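Carboxymuconolactone decarboxylase family protein (Methanocaldococcus jannaschii, PDB 3D7I) probably acts as a peroxiredoxin-like oxidoreductase of the carboxymuconolactone decarboxylase family, possibly involved in oxygen detoxification. Local coordinates at the interface of chains A and B. Residues are numbered along the deposited sequence; one frame, centred on the assembly and turned at random. Chains: chain A/B, carboxymuconolactone decarboxylase family protein.

The interface of chains A and B. Residues chain A 29-30, 33-34, 48; chain B 85, 88-89.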
# COMPACT_ATOMS: atom_id res chain seq x y z
N LEU A 29 4.78 16.79 -17.35
CA LEU A 29 4.97 15.43 -16.87
C LEU A 29 3.97 14.49 -17.52
O LEU A 29 4.34 13.45 -18.12
CB LEU A 29 4.84 15.35 -15.36
CG LEU A 29 5.00 13.93 -14.78
CD1 LEU A 29 6.44 13.45 -14.94
CD2 LEU A 29 4.49 13.92 -13.31
N ASN A 30 2.70 14.85 -17.44
CA ASN A 30 1.67 14.04 -18.06
C ASN A 30 1.94 13.82 -19.55
O ASN A 30 1.84 12.69 -20.05
CB ASN A 30 0.30 14.71 -17.83
CG ASN A 30 -0.82 13.92 -18.40
OD1 ASN A 30 -1.35 13.03 -17.76
ND2 ASN A 30 -1.22 14.26 -19.60
N VAL A 33 5.10 11.59 -20.06
CA VAL A 33 4.81 10.20 -19.65
C VAL A 33 4.06 9.48 -20.74
O VAL A 33 4.40 8.34 -21.10
CB VAL A 33 4.01 10.18 -18.33
CG1 VAL A 33 3.19 8.87 -18.16
CG2 VAL A 33 4.95 10.40 -17.10
N PHE A 34 3.05 10.16 -21.30
CA PHE A 34 2.20 9.57 -22.33
C PHE A 34 2.69 9.75 -23.78
O PHE A 34 1.92 9.55 -24.73
CB PHE A 34 0.75 10.03 -22.13
CG PHE A 34 0.09 9.42 -20.93
CD1 PHE A 34 -0.07 8.05 -20.83
CD2 PHE A 34 -0.41 10.22 -19.90
CE1 PHE A 34 -0.67 7.46 -19.70
CE2 PHE A 34 -1.05 9.65 -18.80
CZ PHE A 34 -1.19 8.29 -18.69
N ALA A 48 -2.38 2.53 -16.76
CA ALA A 48 -2.76 3.48 -15.68
C ALA A 48 -4.00 3.01 -14.93
O ALA A 48 -4.05 3.08 -13.71
CB ALA A 48 -3.00 4.87 -16.26
N VAL B 85 4.38 5.46 -16.83
CA VAL B 85 3.07 5.45 -16.19
C VAL B 85 3.19 5.23 -14.70
O VAL B 85 2.47 5.84 -13.90
CB VAL B 85 2.15 4.41 -16.86
CG1 VAL B 85 0.73 4.53 -16.28
CG2 VAL B 85 2.10 4.63 -18.41
N LEU B 88 4.01 8.55 -13.02
CA LEU B 88 2.87 9.48 -12.93
C LEU B 88 1.88 9.06 -11.86
O LEU B 88 1.34 9.88 -11.09
CB LEU B 88 2.20 9.58 -14.28
CG LEU B 88 1.03 10.57 -14.41
CD1 LEU B 88 1.55 12.00 -14.35
CD2 LEU B 88 0.31 10.35 -15.71
N THR B 89 1.61 7.75 -11.80
CA THR B 89 0.58 7.20 -10.93
C THR B 89 1.06 6.94 -9.52
O THR B 89 0.27 6.83 -8.59
CB THR B 89 0.01 5.87 -11.46
OG1 THR B 89 1.09 4.91 -11.59
CG2 THR B 89 -0.71 6.05 -12.83
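The ring of A:Phe34 and the side chain of B:Leu88 meet at about a right angle, the methyl CD2 of the leucine coming to 3.4 Å from ring atom CE2. One face of the ring is covered from within chain A by A:Val33, whose CG1 sits 4.1 Å above the plane, over the ring centre. At the edge, in plane, lies the amide oxygen OD1 of A:Asn30, which also touches the leucine, 3.8 Å from CD2. A:Phe34 comes just past the end of helix 20-33.

B:Leu88, on helix 76-90, reaches across with CG anti to its backbone N (chi1 -176°), which carries the fork of the side chain over to chain A, where its methyls part to different partners. While CD2 takes the phenylalanine, CD1 packs on A:Leu29, 3.7 Å from its CD2, the two leucines sliding past each other in opposite directions. CB rests on the methyls of A:Val33. An alanine here would probably open a gap between A:Leu29 and A:Phe34 and deprive both of their packing partner.

One turn earlier, B:Val85 fits between two segments of chain A. Its CG1 lies 3.7 Å from CA of A:Ala48 on helix 41-53, where the small alanine side chain probably helps the valine to come in against the helix backbone, and on the other side CG1 of A:Val33 is 3.9 Å from CA of B:Val85. The hydroxyl OG1 of B:Thr89 is turned back to the carbonyl O of B:Val85 (2.8 Å), directing methyl CG2 towards A:Ala48.

No polar bond crosses this patch; apolar packing joins the two copies, and its two-fold twin repeats it, probably helping to hold this pair of chains together in the six-copy deposited assembly.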